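Local coordinates for protein putative transporter (Clostridium difficile 630, PDB 3LV9) that is a putative membrane transporter of which this is the paired CBS-domain piece, and may bind flavin adenine dinucleotide, at residues Cys37-Glu40 with Ser41-Glu44. Sequence-based numbering, arbitrary orientation.
With PO4 (phosphate ion), chain B.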
ATOM      1  N   CYS A  37      -8.877   2.679  13.338  1.00 32.76           N
ATOM      2  CA  CYS A  37      -8.229   3.881  13.821  1.00 33.35           C
ATOM      3  C   CYS A  37      -7.191   3.495  14.841  1.00 32.44           C
ATOM      4  O   CYS A  37      -7.449   2.673  15.710  1.00 33.42           O
ATOM      5  CB  CYS A  37      -9.251   4.808  14.528  1.00 33.67           C
ATOM      6  SG  CYS A  37      -8.866   6.552  14.197  1.00 42.61           S
ATOM      7  N   ILE A  38      -6.029   4.124  14.772  1.00 30.86           N
ATOM      8  CA  ILE A  38      -5.103   4.078  15.841  1.00 29.91           C
ATOM      9  C   ILE A  38      -5.482   5.194  16.795  1.00 29.69           C
ATOM     10  O   ILE A  38      -5.464   6.354  16.398  1.00 30.66           O
ATOM     11  CB  ILE A  38      -3.702   4.352  15.330  1.00 29.89           C
ATOM     12  CG1 ILE A  38      -3.235   3.215  14.411  1.00 30.37           C
ATOM     13  CG2 ILE A  38      -2.739   4.455  16.512  1.00 30.42           C
ATOM     14  CD1 ILE A  38      -1.807   3.326  13.999  1.00 32.37           C
ATOM     15  N   TYR A  39      -5.802   4.891  18.047  1.00 28.23           N
ATOM     16  CA  TYR A  39      -6.122   5.968  19.002  1.00 28.45           C
ATOM     17  C   TYR A  39      -4.817   6.521  19.589  1.00 27.54           C
ATOM     18  O   TYR A  39      -3.842   5.783  19.740  1.00 26.20           O
ATOM     19  CB  TYR A  39      -7.059   5.469  20.109  1.00 28.26           C
ATOM     20  CG  TYR A  39      -8.414   5.001  19.595  1.00 29.35           C
ATOM     21  CD1 TYR A  39      -9.513   5.835  19.623  1.00 30.87           C
ATOM     22  CD2 TYR A  39      -8.598   3.723  19.117  1.00 31.31           C
ATOM     23  CE1 TYR A  39     -10.740   5.428  19.166  1.00 30.20           C
ATOM     24  CE2 TYR A  39      -9.849   3.308  18.640  1.00 30.69           C
ATOM     25  CZ  TYR A  39     -10.897   4.176  18.660  1.00 29.37           C
ATOM     26  OH  TYR A  39     -12.124   3.796  18.190  1.00 27.59           O
ATOM     27  N   GLU A  40      -4.774   7.797  19.935  1.00 27.28           N
ATOM     28  CA  GLU A  40      -3.516   8.316  20.494  1.00 28.30           C
ATOM     29  C   GLU A  40      -3.130   7.617  21.804  1.00 26.90           C
ATOM     30  O   GLU A  40      -1.972   7.594  22.154  1.00 27.55           O
ATOM     31  CB  GLU A  40      -3.462   9.878  20.607  1.00 28.47           C
ATOM     32  CG  GLU A  40      -4.448  10.521  21.520  1.00 31.20           C
ATOM     33  CD  GLU A  40      -4.310  12.071  21.603  1.00 33.42           C
ATOM     34  OE1 GLU A  40      -3.343  12.691  21.089  1.00 34.05           O
ATOM     35  OE2 GLU A  40      -5.208  12.676  22.193  1.00 33.50           O
ATOM     36  N   SER A  41      -4.088   7.026  22.499  1.00 26.36           N
ATOM     37  CA  SER A  41      -3.804   6.354  23.747  1.00 25.18           C
ATOM     38  C   SER A  41      -3.573   4.868  23.615  1.00 24.17           C
ATOM     39  O   SER A  41      -3.460   4.197  24.609  1.00 24.19           O
ATOM     40  CB  SER A  41      -4.944   6.582  24.727  1.00 25.20           C
ATOM     41  OG  SER A  41      -4.430   6.624  26.050  1.00 25.99           O
ATOM     42  N   ASP A  42      -3.524   4.320  22.410  1.00 24.14           N
ATOM     43  CA  ASP A  42      -3.251   2.872  22.257  1.00 23.84           C
ATOM     44  C   ASP A  42      -1.820   2.541  22.662  1.00 24.20           C
ATOM     45  O   ASP A  42      -0.902   3.362  22.454  1.00 24.16           O
ATOM     46  CB  ASP A  42      -3.399   2.451  20.816  1.00 24.56           C
ATOM     47  CG  ASP A  42      -4.842   2.343  20.370  1.00 27.79           C
ATOM     48  OD1 ASP A  42      -5.779   2.296  21.217  1.00 29.60           O
ATOM     49  OD2 ASP A  42      -5.022   2.265  19.145  1.00 29.00           O
ATOM     50  N   SER A  43      -1.610   1.345  23.212  1.00 24.45           N
ATOM     51  CA  SER A  43      -0.285   0.915  23.557  1.00 24.98           C
ATOM     52  C   SER A  43       0.412   0.594  22.279  1.00 25.71           C
ATOM     53  O   SER A  43      -0.227   0.389  21.234  1.00 25.55           O
ATOM     54  CB  SER A  43      -0.334  -0.330  24.417  1.00 25.69           C
ATOM     55  OG  SER A  43      -0.848  -1.409  23.677  1.00 24.57           O
ATOM     56  N   GLU A  44       1.722   0.546  22.362  1.00 26.57           N
ATOM     57  CA  GLU A  44       2.547   0.214  21.207  1.00 28.28           C
ATOM     58  C   GLU A  44       2.340  -1.240  20.809  1.00 29.18           C
ATOM     59  O   GLU A  44       2.309  -1.582  19.617  1.00 29.43           O
ATOM     60  CB  GLU A  44       4.029   0.570  21.479  1.00 28.33           C
ATOM     61  CG  GLU A  44       4.192   2.100  21.483  1.00 30.39           C
ATOM     62  CD  GLU A  44       5.573   2.671  21.862  1.00 31.64           C
ATOM     63  OE1 GLU A  44       6.606   2.085  21.496  1.00 27.74           O
ATOM     64  OE2 GLU A  44       5.556   3.778  22.464  1.00 31.22           O
TER
HETATM   65  P   PO4 B 401     -13.040   0.601  17.981  1.00 74.43           P
HETATM   66  O1  PO4 B 401     -14.109  -0.296  18.565  1.00 76.49           O
HETATM   67  O2  PO4 B 401     -13.596   1.998  17.947  1.00 76.36           O
HETATM   68  O3  PO4 B 401     -11.791   0.656  18.825  1.00 78.28           O
HETATM   69  O4  PO4 B 401     -12.720   0.058  16.607  1.00 75.16           O
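Asp42 folds its carboxylate back onto Tyr39, so that the two residues grip each other through both side chain and backbone. With CG anti to its own carbonyl carbon (chi1 -76°), Asp42 carries OD2 over to the amide of Tyr39, and Tyr39 N donates to Asp42 OD2 at 3.0 Å. The donor sits above the carboxylate plane rather than within it. In return Asp42 N reaches Tyr39 O at 3.1 Å, a nearly straight bond (170° at the hydrogen) that closes a type I turn running from Tyr39 to Asp42. The same carboxylate also lies against the tyrosine side chain, with Asp42 OD1 3.6 Å from Tyr39 CB. Asp42 OD2 lies in the plane of the ring at its edge, and the ring and carboxylate planes stand 70° apart. OD1 has a salt bridge to Lys46 in the following helix, so the two carboxylate oxygens tie the end of the strand to the start of that helix. Ile38 brings CG2 to 4.1 Å from Asp42 OD2, and its side chain also packs on Tyr59, Val73 and Ile47.

The far end of the tyrosine ring leads away from the turn to a phosphate ion, probably from the crystallisation liquor, which Lys66 also binds. The separation of Tyr39 OH from phosphate O2, 2.3 Å, is very short and its exact value is doubtful. Glu40, at the second position of the turn, directs its extended chain to a salt bridge with Arg63. Beyond the turn, Ser43 N-caps helix 44-53 through OG to Lys46 N. Altogether this is a type I beta turn in which the aspartate at its fourth position accepts the backbone N-H of the first, linking strand 38-39, outermost in its sheet within this chain, to helix 44-53 of a CBS domain.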